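Local coordinates for protein probable ferredoxin-dependent nitrite reductase NirA (Mycobacterium tuberculosis, PDB 1ZJ8) that probably reduces sulfite to sulfide with electrons from ferredoxin, using a siroheme and a [4Fe-4S] cluster, for the biosynthesis of sulfur-containing amino acids and cofactors, at residues 241-246 / 329-334; 248-253 / 272-277. One frame throughout, in Å; residues are numbered along the deposited sequence.

Contact 1: residues 241-246 / 329-334; sequences VNHPEH and DGPAPE
With chi1 at 72°, Val241 places CG1 between its backbone N and carbonyl carbon and CG2 anti to N, and both methyls reach the chain of 329-334; His243 keeps CG anti to its own N (chi1 -170°), and its imidazole lies beside Gly330 and Pro331. The setting is a six-stranded mixed sheet. Strand 236-243 runs inside it, and the chain leaving edge strand 328-329 crosses back to that inner strand, the touching parts running 121° apart. No hydrogen bond joins the two segments. Instead Val241 CG1 packs against Pro331 O at 3.9 Å, while Val241 CG2 meets Pro333 CB at 4.0 Å, the side chains of Val241 and Pro333 crossing at about a right angle. Gly330 CA sits at the edge of the His243 ring, near its plane, 3.8 Å from ND1. Pro331 CD comes to ND1 obliquely at 3.7 Å, and on one face of the imidazole Pro244 CD lies offset toward the rim. The ring of Trp271 also meets that of His243. Asp329 turns its carboxylate away, to a salt bridge with Arg315, and Arg267 hydrogen-bonds to Gly330 O. At the surface, Pro244 CD faces Pro331 CG at 4.4 Å.

Contact 2: residues 248-253 / 272-277; sequences PGLDLW and VPLGEV
Leu250 and Val272 form an antiparallel hydrogen-bonded pair, their CA atoms 5.0 Å apart, with both backbone N-H groups used between them. Leu250 N donates to Val272 O over 2.9 Å (N-H...O angle 153°), and Val272 N returns the bond to Leu250 O, also at 2.9 Å but more bent (140°). The two side chains leave on the same face of the sheet. Leu250 has CG anti to its carbonyl carbon (chi1 -67°); further out, CD1 meets Val277 CG2 at 3.9 Å, the two side chains crossing at about a right angle. The same methyl touches Leu274 CD1 at 4.0 Å, so one branch of Leu250 serves both residues. Val272 stays close to the strand, with CB 3.6 Å from Leu250 O. Strands 236-243, 249-254 and 266-272 make up a beta meander within the mixed sheet of this 4Fe-4S domain family, and the Leu250-Val272 pair lies at the open end of its second hairpin, 249-254 with 266-272. Just beyond Val272 the chain leaves the sheet through a 3-10 turn, in which Glu276 N bonds to Pro273 O, and enters helix 277-291. This lays Leu274 and Val277 over the Leu250 face, where Phe238 also touches Leu250 and Val277, and where Ala198 of helix 196-206 meets Leu274 and Val277. Asp251 points to the other face. Trp253 NE1 donates a hydrogen bond to Asp251 OD2 at 3.0 Å, from well above the carboxylate plane, and Arg267 forms a salt bridge to that same oxygen.

How the contacts relate
Going from the N terminus, strand 236-243 supplies the first half of contact 1, the chain turns through 244-248, and strand 249-254 begins contact 2. Strand 266-272 then comes back alongside, and contact 2 closes a loop of 18 residues before helix 277-291 starts. Contact 1 closes only after 82 intervening residues, when the chain leaves strand 328-329, so contact 2 is nested inside its loop. Both belong to one sheet, with centres 10 Å apart. They meet directly: Val241 N probably hydrogen-bonds to Gly249 O, and Asp251 packs against Pro331, Ala332 and Pro333. Contact 2 fixes the turn into helix 277-291 on the Leu250 face; contact 1 lays the 329-334 chain on the side of Asp251.

Contact 1: residues 241-246 / 329-334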
loop_
_atom_site.group_PDB
_atom_site.type_symbol
_atom_site.label_atom_id
_atom_site.label_comp_id
_atom_site.label_asym_id
_atom_site.label_seq_id
_atom_site.Cartn_x
_atom_site.Cartn_y
_atom_site.Cartn_z
ATOM N N VAL A 241 6.780 16.794 13.152
ATOM C CA VAL A 241 6.204 17.770 14.097
ATOM C C VAL A 241 7.246 18.710 14.692
ATOM O O VAL A 241 8.401 18.326 14.913
ATOM C CB VAL A 241 5.447 17.115 15.281
ATOM C CG1 VAL A 241 6.421 16.463 16.283
ATOM C CG2 VAL A 241 4.539 18.159 15.968
ATOM N N ASN A 242 6.811 19.930 14.986
ATOM C CA ASN A 242 7.652 20.912 15.664
ATOM C C ASN A 242 7.637 20.729 17.167
ATOM O O ASN A 242 6.619 21.001 17.808
ATOM C CB ASN A 242 7.149 22.312 15.338
ATOM C CG ASN A 242 6.908 22.490 13.873
ATOM O OD1 ASN A 242 7.855 22.456 13.081
ATOM N ND2 ASN A 242 5.633 22.632 13.483
ATOM N N HIS A 243 8.744 20.247 17.733
ATOM C CA HIS A 243 8.860 20.204 19.187
ATOM C C HIS A 243 9.056 21.667 19.592
ATOM O O HIS A 243 9.870 22.358 18.971
ATOM C CB HIS A 243 10.022 19.323 19.679
ATOM C CG HIS A 243 9.993 19.080 21.159
ATOM N ND1 HIS A 243 9.333 18.011 21.725
ATOM C CD2 HIS A 243 10.493 19.796 22.192
ATOM C CE1 HIS A 243 9.446 18.067 23.038
ATOM N NE2 HIS A 243 10.140 19.144 23.345
ATOM N N PRO A 244 8.286 22.154 20.600
ATOM C CA PRO A 244 8.380 23.568 20.967
ATOM C C PRO A 244 9.765 23.966 21.419
ATOM O O PRO A 244 10.178 25.096 21.178
ATOM C CB PRO A 244 7.366 23.725 22.105
ATOM C CG PRO A 244 7.149 22.366 22.620
ATOM C CD PRO A 244 7.309 21.443 21.446
ATOM N N GLU A 245 10.472 23.053 22.077
ATOM C CA GLU A 245 11.858 23.305 22.456
ATOM C C GLU A 245 12.863 22.940 21.367
ATOM O O GLU A 245 13.777 23.715 21.095
ATOM C CB GLU A 245 12.214 22.599 23.772
ATOM C CG GLU A 245 13.161 23.444 24.623
ATOM C CD GLU A 245 14.048 22.620 25.525
ATOM O OE1 GLU A 245 13.511 21.749 26.255
ATOM O OE2 GLU A 245 15.289 22.851 25.498
ATOM N N HIS A 246 12.690 21.776 20.742
ATOM C CA HIS A 246 13.752 21.172 19.944
ATOM C C HIS A 246 13.570 21.381 18.442
ATOM O O HIS A 246 14.435 21.013 17.669
ATOM C CB HIS A 246 13.877 19.677 20.261
ATOM C CG HIS A 246 14.266 19.380 21.680
ATOM N ND1 HIS A 246 15.273 20.058 22.337
ATOM C CD2 HIS A 246 13.809 18.446 22.553
ATOM C CE1 HIS A 246 15.409 19.564 23.557
ATOM N NE2 HIS A 246 14.536 18.584 23.712
ATOM N N ASP A 329 10.493 13.111 25.105
ATOM C CA ASP A 329 9.037 13.227 25.044
ATOM C C ASP A 329 8.670 14.252 23.971
ATOM O O ASP A 329 9.392 15.233 23.763
ATOM C CB ASP A 329 8.451 13.700 26.389
ATOM C CG ASP A 329 8.427 12.611 27.472
ATOM O OD1 ASP A 329 8.662 11.403 27.202
ATOM O OD2 ASP A 329 8.145 12.987 28.624
ATOM N N GLY A 330 7.544 14.031 23.294
ATOM C CA GLY A 330 7.085 14.974 22.280
ATOM C C GLY A 330 5.586 14.954 22.118
ATOM O O GLY A 330 4.935 14.018 22.520
ATOM N N PRO A 331 5.037 16.015 21.531
ATOM C CA PRO A 331 3.619 16.064 21.193
ATOM C C PRO A 331 3.238 15.360 19.894
ATOM O O PRO A 331 4.096 14.993 19.072
ATOM C CB PRO A 331 3.354 17.571 21.031
ATOM C CG PRO A 331 4.635 18.126 20.533
ATOM C CD PRO A 331 5.731 17.272 21.167
ATOM N N ALA A 332 1.932 15.198 19.738
ATOM C CA ALA A 332 1.319 14.765 18.504
ATOM C C ALA A 332 1.068 15.997 17.655
ATOM O O ALA A 332 0.854 17.077 18.179
ATOM C CB ALA A 332 0.014 14.059 18.797
ATOM N N PRO A 333 1.096 15.840 16.331
ATOM C CA PRO A 333 0.707 16.952 15.463
ATOM C C PRO A 333 -0.795 16.957 15.303
ATOM O O PRO A 333 -1.416 15.910 15.471
ATOM C CB PRO A 333 1.377 16.599 14.144
ATOM C CG PRO A 333 1.367 15.098 14.128
ATOM C CD PRO A 333 1.462 14.635 15.564
ATOM N N GLU A 334 -1.378 18.108 14.988
ATOM C CA GLU A 334 -2.834 18.201 14.808
ATOM C C GLU A 334 -3.271 17.280 13.682
ATOM O O GLU A 334 -2.872 17.485 12.534
ATOM C CB GLU A 334 -3.284 19.635 14.499
ATOM C CG GLU A 334 -3.170 20.590 15.687
ATOM C CD GLU A 334 -4.214 20.330 16.798
ATOM O OE1 GLU A 334 -3.838 20.180 18.001
ATOM O OE2 GLU A 334 -5.417 20.272 16.459
#

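Contact 2: residues 248-253 / 272-277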
loop_
_atom_site.group_PDB
_atom_site.type_symbol
_atom_site.label_atom_id
_atom_site.label_comp_id
_atom_site.label_asym_id
_atom_site.label_seq_id
_atom_site.Cartn_x
_atom_site.Cartn_y
_atom_site.Cartn_z
ATOM N N PRO A 248 11.959 21.152 14.425
ATOM C CA PRO A 248 11.343 20.139 13.569
ATOM C C PRO A 248 11.937 18.756 13.762
ATOM O O PRO A 248 13.141 18.615 13.895
ATOM C CB PRO A 248 11.598 20.666 12.140
ATOM C CG PRO A 248 12.003 22.111 12.309
ATOM C CD PRO A 248 12.718 22.135 13.627
ATOM N N GLY A 249 11.086 17.743 13.794
ATOM C CA GLY A 249 11.535 16.364 13.977
ATOM C C GLY A 249 10.379 15.411 13.759
ATOM O O GLY A 249 9.351 15.807 13.199
ATOM N N LEU A 250 10.519 14.173 14.217
ATOM C CA LEU A 250 9.543 13.155 13.866
ATOM C C LEU A 250 8.907 12.489 15.077
ATOM O O LEU A 250 9.603 11.974 15.948
ATOM C CB LEU A 250 10.186 12.119 12.931
ATOM C CG LEU A 250 10.529 12.740 11.563
ATOM C CD1 LEU A 250 11.930 13.380 11.526
ATOM C CD2 LEU A 250 10.400 11.715 10.472
ATOM N N ASP A 251 7.578 12.513 15.121
ATOM C CA ASP A 251 6.825 11.824 16.163
ATOM C C ASP A 251 6.704 10.328 15.803
ATOM O O ASP A 251 6.472 9.972 14.648
ATOM C CB ASP A 251 5.456 12.510 16.339
ATOM C CG ASP A 251 4.520 11.748 17.241
ATOM O OD1 ASP A 251 5.012 10.990 18.110
ATOM O OD2 ASP A 251 3.282 11.899 17.079
ATOM N N LEU A 252 6.889 9.457 16.791
ATOM C CA LEU A 252 6.985 8.022 16.541
ATOM C C LEU A 252 5.665 7.343 16.826
ATOM O O LEU A 252 5.098 7.513 17.906
ATOM C CB LEU A 252 8.077 7.401 17.411
ATOM C CG LEU A 252 8.276 5.882 17.365
ATOM C CD1 LEU A 252 8.401 5.367 15.950
ATOM C CD2 LEU A 252 9.499 5.452 18.178
ATOM N N TRP A 253 5.178 6.595 15.836
ATOM C CA TRP A 253 3.986 5.777 15.948
ATOM C C TRP A 253 4.378 4.315 15.728
ATOM O O TRP A 253 5.302 4.014 14.953
ATOM C CB TRP A 253 2.963 6.191 14.889
ATOM C CG TRP A 253 2.319 7.522 15.114
ATOM C CD1 TRP A 253 2.939 8.704 15.224
ATOM C CD2 TRP A 253 0.914 7.788 15.240
ATOM N NE1 TRP A 253 2.020 9.710 15.428
ATOM C CE2 TRP A 253 0.769 9.176 15.428
ATOM C CE3 TRP A 253 -0.233 6.983 15.232
ATOM C CZ2 TRP A 253 -0.469 9.795 15.598
ATOM C CZ3 TRP A 253 -1.477 7.601 15.393
ATOM C CH2 TRP A 253 -1.579 9.001 15.574
ATOM N N VAL A 272 11.805 12.483 17.756
ATOM C CA VAL A 272 13.068 11.953 17.264
ATOM C C VAL A 272 13.664 12.893 16.206
ATOM O O VAL A 272 13.057 13.111 15.150
ATOM C CB VAL A 272 12.843 10.574 16.623
ATOM C CG1 VAL A 272 14.161 9.971 16.137
ATOM C CG2 VAL A 272 12.139 9.631 17.612
ATOM N N PRO A 273 14.867 13.437 16.458
ATOM C CA PRO A 273 15.419 14.370 15.459
ATOM C C PRO A 273 15.803 13.592 14.194
ATOM O O PRO A 273 16.088 12.386 14.258
ATOM C CB PRO A 273 16.649 14.948 16.168
ATOM C CG PRO A 273 17.081 13.836 17.123
ATOM C CD PRO A 273 15.803 13.185 17.575
ATOM N N LEU A 274 15.798 14.248 13.048
ATOM C CA LEU A 274 16.001 13.522 11.788
ATOM C C LEU A 274 17.236 12.583 11.773
ATOM O O LEU A 274 17.177 11.487 11.203
ATOM C CB LEU A 274 16.042 14.511 10.613
ATOM C CG LEU A 274 16.121 13.886 9.220
ATOM C CD1 LEU A 274 14.990 12.880 8.953
ATOM C CD2 LEU A 274 16.103 14.988 8.175
ATOM N N GLY A 275 18.339 13.019 12.388
ATOM C CA GLY A 275 19.573 12.230 12.437
ATOM C C GLY A 275 19.477 10.877 13.142
ATOM O O GLY A 275 20.186 9.946 12.804
ATOM N N GLU A 276 18.580 10.770 14.117
ATOM C CA GLU A 276 18.439 9.574 14.943
ATOM C C GLU A 276 17.360 8.605 14.406
ATOM O O GLU A 276 17.157 7.527 14.985
ATOM C CB GLU A 276 18.105 9.985 16.399
ATOM C CG GLU A 276 19.308 10.399 17.311
ATOM C CD GLU A 276 18.911 11.224 18.584
ATOM O OE1 GLU A 276 17.757 11.150 19.090
ATOM O OE2 GLU A 276 19.785 11.976 19.080
ATOM N N VAL A 277 16.704 8.959 13.294
ATOM C CA VAL A 277 15.563 8.191 12.780
ATOM C C VAL A 277 15.953 6.783 12.332
ATOM O O VAL A 277 15.325 5.814 12.768
ATOM C CB VAL A 277 14.750 8.968 11.669
ATOM C CG1 VAL A 277 13.652 8.095 11.040
ATOM C CG2 VAL A 277 14.121 10.231 12.248
#